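Local coordinates for protein dally-like, isoform A (PDB 6XTZ) that binds Wnt and Hedgehog family proteins as a glypican of the cell surface and shields the Wnt lipid so that signalling can act at a distance, at residues F265-E270 and Y456-S461; I73-S77 and A214-L218; N148-Q152 and V172-K177. The protein carries 5 engineered substitutions. All coordinates share one frame; numbering follows the deposited sequence.

Contact 1: residues F265-E270 and Y456-S461; sequences FDSEWE and YKKFWS
F265, W269 and W460 form an aromatic cluster in the all-helical glypican core. It joins helix 263-283 to the turn at 456-459 and the start of helix 459-467. W460 is the middle ring. The edge of F265 is directed at one of its faces in an offset edge-to-face pair, with the planes at 89° and F265 CE2 3.4 Å from W460 CZ2. On the opposite face F459 comes edge-on, its CD2 above the centre of the W460 ring, so the indole is packed on both faces. W460 in turn presents its own edge to the face of W269. Its NE1 sits 3.2 Å from W269 CD2, and the five-membered rings are 4.4 Å apart between centroids. With CG anti to the backbone N (chi1 -173°), W269 has its face against that edge. Its NE1 gives an unusually short hydrogen bond of 2.5 Å to Y456 O, which lies near the indole plane.

Beside the aromatic cluster the contact becomes polar. A water takes a hydrogen bond from W460 N and lies within bonding reach of D266 OD1 and K457 O, among more acceptors than it has protons for. E270 then reaches the lysines of the turn. K457 NZ stays 4.2 Å from E270 OE1, beyond a salt bridge. K458 NZ forms one, meeting E270 OE2 at 3.1 Å from above the carboxylate plane.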
loop_
_atom_site.group_PDB
_atom_site.type_symbol
_atom_site.label_atom_id
_atom_site.label_comp_id
_atom_site.label_asym_id
_atom_site.label_seq_id
_atom_site.Cartn_x
_atom_site.Cartn_y
_atom_site.Cartn_z
ATOM N N PHE A 265 -11.704 5.153 -0.827
ATOM C CA PHE A 265 -10.566 4.328 -0.442
ATOM C C PHE A 265 -10.133 3.419 -1.582
ATOM O O PHE A 265 -8.938 3.143 -1.736
ATOM C CB PHE A 265 -10.919 3.505 0.796
ATOM C CG PHE A 265 -9.733 2.879 1.471
ATOM C CD1 PHE A 265 -8.960 3.609 2.358
ATOM C CD2 PHE A 265 -9.395 1.558 1.226
ATOM C CE1 PHE A 265 -7.870 3.037 2.985
ATOM C CE2 PHE A 265 -8.307 0.980 1.849
ATOM C CZ PHE A 265 -7.543 1.721 2.730
ATOM N N ASP A 266 -11.088 2.957 -2.394
ATOM C CA ASP A 266 -10.748 2.126 -3.543
ATOM C C ASP A 266 -9.947 2.908 -4.579
ATOM O O ASP A 266 -8.952 2.404 -5.110
ATOM C CB ASP A 266 -12.021 1.555 -4.164
ATOM C CG ASP A 266 -11.788 0.967 -5.537
ATOM O OD1 ASP A 266 -10.898 0.102 -5.672
ATOM O OD2 ASP A 266 -12.506 1.363 -6.478
ATOM N N SER A 267 -10.363 4.141 -4.880
ATOM C CA SER A 267 -9.671 4.915 -5.905
ATOM C C SER A 267 -8.263 5.290 -5.460
ATOM O O SER A 267 -7.315 5.215 -6.251
ATOM C CB SER A 267 -10.480 6.164 -6.262
ATOM O OG SER A 267 -10.599 7.036 -5.153
ATOM N N GLU A 268 -8.102 5.687 -4.195
ATOM C CA GLU A 268 -6.769 6.006 -3.696
ATOM C C GLU A 268 -5.899 4.761 -3.574
ATOM O O GLU A 268 -4.672 4.852 -3.699
ATOM C CB GLU A 268 -6.865 6.726 -2.352
ATOM C CG GLU A 268 -7.558 8.078 -2.421
ATOM C CD GLU A 268 -6.785 9.100 -3.239
ATOM O OE1 GLU A 268 -5.584 8.883 -3.504
ATOM O OE2 GLU A 268 -7.383 10.127 -3.616
ATOM N N TRP A 269 -6.508 3.598 -3.329
ATOM C CA TRP A 269 -5.748 2.352 -3.319
ATOM C C TRP A 269 -5.118 2.091 -4.681
ATOM O O TRP A 269 -3.987 1.599 -4.768
ATOM C CB TRP A 269 -6.654 1.191 -2.909
ATOM C CG TRP A 269 -5.940 -0.116 -2.715
ATOM C CD1 TRP A 269 -5.763 -1.099 -3.645
ATOM C CD2 TRP A 269 -5.321 -0.588 -1.511
ATOM N NE1 TRP A 269 -5.069 -2.152 -3.095
ATOM C CE2 TRP A 269 -4.785 -1.861 -1.787
ATOM C CE3 TRP A 269 -5.169 -0.055 -0.226
ATOM C CZ2 TRP A 269 -4.106 -2.610 -0.827
ATOM C CZ3 TRP A 269 -4.496 -0.799 0.725
ATOM C CH2 TRP A 269 -3.972 -2.063 0.420
ATOM N N GLU A 270 -5.835 2.422 -5.757
ATOM C CA GLU A 270 -5.258 2.318 -7.092
ATOM C C GLU A 270 -4.107 3.299 -7.270
ATOM O O GLU A 270 -3.086 2.960 -7.879
ATOM C CB GLU A 270 -6.335 2.548 -8.152
ATOM C CG GLU A 270 -7.401 1.465 -8.199
ATOM C CD GLU A 270 -8.351 1.634 -9.369
ATOM O OE1 GLU A 270 -8.147 2.566 -10.172
ATOM O OE2 GLU A 270 -9.304 0.835 -9.484
ATOM N N TYR A 456 -3.188 -6.773 -6.019
ATOM C CA TYR A 456 -4.175 -6.147 -5.149
ATOM C C TYR A 456 -4.577 -4.749 -5.605
ATOM O O TYR A 456 -5.194 -4.014 -4.827
ATOM C CB TYR A 456 -3.651 -6.079 -3.713
ATOM C CG TYR A 456 -3.439 -7.427 -3.062
ATOM C CD1 TYR A 456 -4.486 -8.328 -2.926
ATOM C CD2 TYR A 456 -2.195 -7.789 -2.567
ATOM C CE1 TYR A 456 -4.294 -9.560 -2.326
ATOM C CE2 TYR A 456 -1.994 -9.014 -1.967
ATOM C CZ TYR A 456 -3.044 -9.896 -1.848
ATOM O OH TYR A 456 -2.836 -11.116 -1.249
ATOM N N LYS A 457 -4.243 -4.369 -6.841
ATOM C CA LYS A 457 -4.573 -3.031 -7.323
ATOM C C LYS A 457 -6.081 -2.814 -7.357
ATOM O O LYS A 457 -6.587 -1.804 -6.856
ATOM C CB LYS A 457 -3.964 -2.813 -8.709
ATOM C CG LYS A 457 -4.239 -1.443 -9.314
ATOM C CD LYS A 457 -3.388 -1.219 -10.560
ATOM C CE LYS A 457 -3.654 0.139 -11.193
ATOM N NZ LYS A 457 -5.032 0.240 -11.744
ATOM N N LYS A 458 -6.816 -3.758 -7.945
ATOM C CA LYS A 458 -8.267 -3.679 -8.055
ATOM C C LYS A 458 -8.974 -4.453 -6.948
ATOM O O LYS A 458 -10.107 -4.905 -7.138
ATOM C CB LYS A 458 -8.720 -4.188 -9.423
ATOM C CG LYS A 458 -8.098 -3.466 -10.609
ATOM C CD LYS A 458 -8.699 -2.083 -10.797
ATOM C CE LYS A 458 -8.236 -1.458 -12.105
ATOM N NZ LYS A 458 -8.905 -0.153 -12.362
ATOM N N PHE A 459 -8.326 -4.611 -5.790
ATOM C CA PHE A 459 -8.870 -5.471 -4.743
ATOM C C PHE A 459 -10.223 -4.971 -4.253
ATOM O O PHE A 459 -11.160 -5.760 -4.086
ATOM C CB PHE A 459 -7.886 -5.570 -3.575
ATOM C CG PHE A 459 -8.463 -6.238 -2.357
ATOM C CD1 PHE A 459 -8.479 -7.619 -2.250
ATOM C CD2 PHE A 459 -8.997 -5.485 -1.321
ATOM C CE1 PHE A 459 -9.015 -8.236 -1.134
ATOM C CE2 PHE A 459 -9.537 -6.098 -0.206
ATOM C CZ PHE A 459 -9.544 -7.474 -0.111
ATOM N N TRP A 460 -10.346 -3.665 -4.017
ATOM C CA TRP A 460 -11.551 -3.137 -3.389
ATOM C C TRP A 460 -12.731 -3.100 -4.354
ATOM O O TRP A 460 -13.859 -3.419 -3.964
ATOM C CB TRP A 460 -11.265 -1.750 -2.813
ATOM C CG TRP A 460 -10.206 -1.788 -1.754
ATOM C CD1 TRP A 460 -8.883 -1.489 -1.904
ATOM C CD2 TRP A 460 -10.377 -2.177 -0.385
ATOM N NE1 TRP A 460 -8.222 -1.656 -0.710
ATOM C CE2 TRP A 460 -9.116 -2.079 0.237
ATOM C CE3 TRP A 460 -11.474 -2.591 0.376
ATOM C CZ2 TRP A 460 -8.922 -2.380 1.585
ATOM C CZ3 TRP A 460 -11.280 -2.892 1.712
ATOM C CH2 TRP A 460 -10.015 -2.784 2.303
ATOM N N SER A 461 -12.498 -2.724 -5.614
ATOM C CA SER A 461 -13.585 -2.725 -6.586
ATOM C C SER A 461 -13.968 -4.133 -7.019
ATOM O O SER A 461 -15.058 -4.324 -7.570
ATOM C CB SER A 461 -13.209 -1.887 -7.811
ATOM O OG SER A 461 -12.047 -2.392 -8.449
HETATM O O HOH W 1 -8.845 -1.474 -5.265
HETATM O O HOH W 2 -10.148 -0.841 -7.796
#

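Contact 2: residues I73-S77 and A214-L218; sequences ISRMS and AKKVL
A214 meets M76 and L218 meets I73 in a buried helix-to-helix contact of the glypican bundle. Here the C-terminal part of helix 185-216, with residues to L218, lies against helix 51-110. The contact is mostly apolar. A214 comes first. Its CB meets the methyl CE of M76 at 3.7 Å. The M76 chain runs out extended and bends only at its last torsion (chi3 67°), which turns CE toward A214. The carbonyl of A214 faces I73, with A214 O 3.2 Å from I73 CG2. That oxygen also takes the backbone bond from V217 N, so it is not left bare in the apolar surroundings. K215 follows at the edge. Its CB touches S77 OG at 3.5 Å, while the extended chain beyond leads away from helix 51-110. V217 points toward helix 51-110. Its CG1 makes a distant contact of 4.4 Å with I73 CD1, and its side chain also packs on F265 and M519.

L218 closes the row. It runs past I73 in the opposite direction, and its branches divide the work. CD2 lies 3.7 Å from I73 CB and comes equally near to I73 CG2. An alanine in place of L218 is likely to open a gap beside I73, whose CB would lose its neighbour and whose CG2 would keep only the A214 carbonyl among the two segments. The other branch turns to S74, whose hydroxyl is engaged elsewhere, by K70 O of its own helix. The approach to S74 is a light one, with L218 CD1 4.1 Å from S74 CB.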
loop_
_atom_site.group_PDB
_atom_site.type_symbol
_atom_site.label_atom_id
_atom_site.label_comp_id
_atom_site.label_asym_id
_atom_site.label_seq_id
_atom_site.Cartn_x
_atom_site.Cartn_y
_atom_site.Cartn_z
ATOM N N ILE A 73 -9.965 -9.216 3.298
ATOM C CA ILE A 73 -9.201 -8.041 3.697
ATOM C C ILE A 73 -8.048 -8.432 4.616
ATOM O O ILE A 73 -6.912 -7.980 4.436
ATOM C CB ILE A 73 -10.126 -7.003 4.358
ATOM C CG1 ILE A 73 -11.122 -6.448 3.337
ATOM C CG2 ILE A 73 -9.313 -5.882 4.971
ATOM C CD1 ILE A 73 -12.188 -5.558 3.949
ATOM N N SER A 74 -8.320 -9.279 5.613
ATOM C CA SER A 74 -7.276 -9.642 6.568
ATOM C C SER A 74 -6.166 -10.456 5.912
ATOM O O SER A 74 -5.003 -10.352 6.321
ATOM C CB SER A 74 -7.875 -10.419 7.740
ATOM O OG SER A 74 -8.362 -11.678 7.319
ATOM N N ARG A 75 -6.498 -11.267 4.906
ATOM C CA ARG A 75 -5.474 -12.048 4.222
ATOM C C ARG A 75 -4.585 -11.158 3.362
ATOM O O ARG A 75 -3.365 -11.353 3.311
ATOM C CB ARG A 75 -6.130 -13.144 3.385
ATOM C CG ARG A 75 -5.162 -14.111 2.729
ATOM C CD ARG A 75 -5.751 -15.512 2.689
ATOM N NE ARG A 75 -7.201 -15.484 2.511
ATOM C CZ ARG A 75 -7.810 -15.476 1.330
ATOM N NH1 ARG A 75 -7.097 -15.496 0.212
ATOM N NH2 ARG A 75 -9.134 -15.447 1.266
ATOM N N MET A 76 -5.175 -10.173 2.679
ATOM C CA MET A 76 -4.370 -9.200 1.949
ATOM C C MET A 76 -3.529 -8.367 2.905
ATOM O O MET A 76 -2.336 -8.141 2.666
ATOM C CB MET A 76 -5.264 -8.293 1.103
ATOM C CG MET A 76 -4.501 -7.169 0.418
ATOM S SD MET A 76 -5.554 -5.883 -0.270
ATOM C CE MET A 76 -6.231 -5.158 1.221
ATOM N N SER A 77 -4.140 -7.895 3.993
ATOM C CA SER A 77 -3.404 -7.116 4.983
ATOM C C SER A 77 -2.257 -7.922 5.581
ATOM O O SER A 77 -1.163 -7.389 5.802
ATOM C CB SER A 77 -4.354 -6.636 6.080
ATOM O OG SER A 77 -3.664 -5.879 7.059
ATOM N N ALA A 214 -5.606 -1.044 5.665
ATOM C CA ALA A 214 -6.498 -2.093 5.186
ATOM C C ALA A 214 -7.087 -2.880 6.347
ATOM O O ALA A 214 -8.272 -3.232 6.333
ATOM C CB ALA A 214 -5.756 -3.023 4.227
ATOM N N LYS A 215 -6.275 -3.158 7.370
ATOM C CA LYS A 215 -6.773 -3.884 8.533
ATOM C C LYS A 215 -7.812 -3.074 9.300
ATOM O O LYS A 215 -8.760 -3.647 9.847
ATOM C CB LYS A 215 -5.608 -4.265 9.446
ATOM C CG LYS A 215 -5.981 -5.196 10.587
ATOM C CD LYS A 215 -4.745 -5.618 11.369
ATOM C CE LYS A 215 -5.096 -6.565 12.504
ATOM N NZ LYS A 215 -3.888 -6.974 13.275
ATOM N N LYS A 216 -7.656 -1.749 9.346
ATOM C CA LYS A 216 -8.608 -0.906 10.061
ATOM C C LYS A 216 -9.962 -0.827 9.362
ATOM O O LYS A 216 -10.960 -0.506 10.016
ATOM C CB LYS A 216 -8.038 0.499 10.238
ATOM C CG LYS A 216 -6.868 0.590 11.202
ATOM C CD LYS A 216 -7.329 0.438 12.639
ATOM C CE LYS A 216 -6.186 0.663 13.614
ATOM N NZ LYS A 216 -6.640 0.565 15.030
ATOM N N VAL A 217 -10.019 -1.103 8.056
ATOM C CA VAL A 217 -11.296 -1.117 7.352
ATOM C C VAL A 217 -12.215 -2.196 7.911
ATOM O O VAL A 217 -13.441 -2.089 7.797
ATOM C CB VAL A 217 -11.057 -1.295 5.833
ATOM C CG1 VAL A 217 -12.370 -1.322 5.065
ATOM C CG2 VAL A 217 -10.174 -0.178 5.308
ATOM N N LEU A 218 -11.647 -3.225 8.546
ATOM C CA LEU A 218 -12.450 -4.274 9.164
ATOM C C LEU A 218 -13.324 -3.751 10.296
ATOM O O LEU A 218 -14.296 -4.417 10.669
ATOM C CB LEU A 218 -11.542 -5.386 9.694
ATOM C CG LEU A 218 -10.707 -6.157 8.673
ATOM C CD1 LEU A 218 -9.772 -7.129 9.374
ATOM C CD2 LEU A 218 -11.609 -6.892 7.704
#

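Contact 3: residues N148-Q152 and V172-K177; sequences NTLYQ and VSEHMK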
loop_
_atom_site.group_PDB
_atom_site.type_symbol
_atom_site.label_atom_id
_atom_site.label_comp_id
_atom_site.label_asym_id
_atom_site.label_seq_id
_atom_site.Cartn_x
_atom_site.Cartn_y
_atom_site.Cartn_z
ATOM N N ASN A 148 32.762 17.211 3.481
ATOM C CA ASN A 148 33.457 18.358 4.057
ATOM C C ASN A 148 34.587 17.906 4.975
ATOM O O ASN A 148 35.686 18.472 4.943
ATOM C CB ASN A 148 32.474 19.248 4.817
ATOM C CG ASN A 148 33.139 20.472 5.417
ATOM O OD1 ASN A 148 33.622 20.439 6.549
ATOM N ND2 ASN A 148 33.166 21.561 4.659
ATOM N N THR A 149 34.331 16.887 5.799
ATOM C CA THR A 149 35.389 16.322 6.629
ATOM C C THR A 149 36.493 15.722 5.769
ATOM O O THR A 149 37.682 15.882 6.069
ATOM C CB THR A 149 34.809 15.273 7.577
ATOM O OG1 THR A 149 33.835 15.886 8.430
ATOM C CG2 THR A 149 35.902 14.655 8.433
ATOM N N LEU A 150 36.120 15.036 4.685
ATOM C CA LEU A 150 37.121 14.526 3.754
ATOM C C LEU A 150 37.876 15.664 3.078
ATOM O O LEU A 150 39.082 15.555 2.826
ATOM C CB LEU A 150 36.460 13.625 2.711
ATOM C CG LEU A 150 36.494 12.114 2.957
ATOM C CD1 LEU A 150 35.994 11.773 4.349
ATOM C CD2 LEU A 150 35.677 11.386 1.902
ATOM N N TYR A 151 37.182 16.764 2.771
ATOM C CA TYR A 151 37.851 17.918 2.180
ATOM C C TYR A 151 38.911 18.478 3.119
ATOM O O TYR A 151 39.987 18.898 2.677
ATOM C CB TYR A 151 36.829 19.001 1.826
ATOM C CG TYR A 151 35.864 18.638 0.717
ATOM C CD1 TYR A 151 36.112 17.568 -0.133
ATOM C CD2 TYR A 151 34.702 19.374 0.520
ATOM C CE1 TYR A 151 35.228 17.240 -1.146
ATOM C CE2 TYR A 151 33.815 19.056 -0.488
ATOM C CZ TYR A 151 34.081 17.988 -1.318
ATOM O OH TYR A 151 33.195 17.669 -2.324
ATOM N N GLN A 152 38.623 18.493 4.422
ATOM C CA GLN A 152 39.577 19.021 5.391
ATOM C C GLN A 152 40.788 18.107 5.525
ATOM O O GLN A 152 41.934 18.570 5.502
ATOM C CB GLN A 152 38.895 19.212 6.745
ATOM C CG GLN A 152 37.719 20.171 6.720
ATOM C CD GLN A 152 37.074 20.332 8.081
ATOM O OE1 GLN A 152 37.752 20.575 9.078
ATOM N NE2 GLN A 152 35.755 20.190 8.130
ATOM N N VAL A 172 38.937 26.468 7.176
ATOM C CA VAL A 172 39.045 25.471 6.116
ATOM C C VAL A 172 37.702 24.787 5.897
ATOM O O VAL A 172 37.285 24.558 4.755
ATOM C CB VAL A 172 40.151 24.451 6.446
ATOM C CG1 VAL A 172 40.281 23.425 5.329
ATOM C CG2 VAL A 172 41.473 25.159 6.682
ATOM N N SER A 173 36.999 24.462 6.984
ATOM C CA SER A 173 35.686 23.837 6.860
ATOM C C SER A 173 34.698 24.770 6.171
ATOM O O SER A 173 33.958 24.357 5.272
ATOM C CB SER A 173 35.169 23.425 8.239
ATOM O OG SER A 173 33.913 22.777 8.140
ATOM N N GLU A 174 34.676 26.042 6.581
ATOM C CA GLU A 174 33.767 27.002 5.965
ATOM C C GLU A 174 34.118 27.258 4.506
ATOM O O GLU A 174 33.220 27.474 3.684
ATOM C CB GLU A 174 33.774 28.314 6.751
ATOM C CG GLU A 174 32.878 28.309 7.979
ATOM C CD GLU A 174 31.402 28.343 7.622
ATOM O OE1 GLU A 174 31.070 28.764 6.494
ATOM O OE2 GLU A 174 30.575 27.948 8.471
ATOM N N HIS A 175 35.406 27.237 4.163
ATOM C CA HIS A 175 35.805 27.480 2.783
ATOM C C HIS A 175 35.632 26.245 1.909
ATOM O O HIS A 175 35.378 26.375 0.707
ATOM C CB HIS A 175 37.253 27.971 2.731
ATOM C CG HIS A 175 37.429 29.377 3.216
ATOM N ND1 HIS A 175 38.545 30.132 2.923
ATOM C CD2 HIS A 175 36.628 30.167 3.969
ATOM C CE1 HIS A 175 38.424 31.326 3.476
ATOM N NE2 HIS A 175 37.270 31.373 4.117
ATOM N N MET A 176 35.754 25.047 2.484
ATOM C CA MET A 176 35.515 23.829 1.721
ATOM C C MET A 176 34.043 23.620 1.391
ATOM O O MET A 176 33.729 22.747 0.574
ATOM C CB MET A 176 36.048 22.612 2.478
ATOM C CG MET A 176 37.563 22.484 2.463
ATOM S SD MET A 176 38.233 22.320 0.799
ATOM C CE MET A 176 39.985 22.213 1.156
ATOM N N LYS A 177 33.139 24.395 1.997
ATOM C CA LYS A 177 31.719 24.242 1.700
ATOM C C LYS A 177 31.393 24.705 0.286
ATOM O O LYS A 177 30.525 24.125 -0.376
ATOM C CB LYS A 177 30.880 25.011 2.723
ATOM C CG LYS A 177 30.910 24.419 4.122
ATOM C CD LYS A 177 29.930 25.131 5.043
ATOM C CE LYS A 177 29.871 24.465 6.408
ATOM N NZ LYS A 177 28.856 25.104 7.292
#
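N148 and S173 make the tight part of this contact. S173 OG donates to N148 OD1 at 2.8 Å. The amide nitrogen of the same asparagine, N148 ND2, donates to S173 O at 3.0 Å, nearly in its own amide plane and with an N-H...O angle of 160°. The N148 side chain thus binds both the hydroxyl and the backbone of S173. Its CG is anti to the backbone N (chi1 -179°), which carries the amide across to the other helix. Q152 NE2, one turn along, also bonds to N148 OD1, at 2.7 Å. It reaches that oxygen from the face opposite to S173 OG, so two donors grip OD1, and with the ND2 bond to S173 O the amide is held against rotation.

The two helices, 139-158 and 169-176, follow each other in the chain at one end of the elongated glypican fold. Their short segments cross at 119°, with the axes 9.2 Å apart. Y151 and M176 fill the buried flank. Y151 CB packs on M176 CG at 3.6 Å, and M176 SD makes an oblique Met-aromatic contact with the Y151 ring. P181 touches both side chains.

The solvent side is looser. K177 only brushes the amide, its CG 3.7 Å from N148 ND2. Its extended chain runs on to E174 of its own segment, where K177 NZ and E174 OE2 form a salt bridge at 3.5 Å.

In the fold
Contacts 1 and 2 are neighbours near the centre of the molecule, about 10 and 11 Å from it, with their own centres about 12 Å apart. They touch directly: M76 packs on Y456, F459 and W269, and I73 on W460. Together they join helices 51-110, 185-216, 263-283 and 459-467 into one core. Contact 3 lies far off, its nearest atoms about 39 Å from contact 1 and 42 Å from contact 2. It pairs helices 139-158 and 169-176 at one end of the elongated molecule, with the side chain of Y151 about 10 Å from the bound O-palmitoleoyl serine. Along the chain, contact 3 is nested within the loop closed by contact 2, and contact 1 follows.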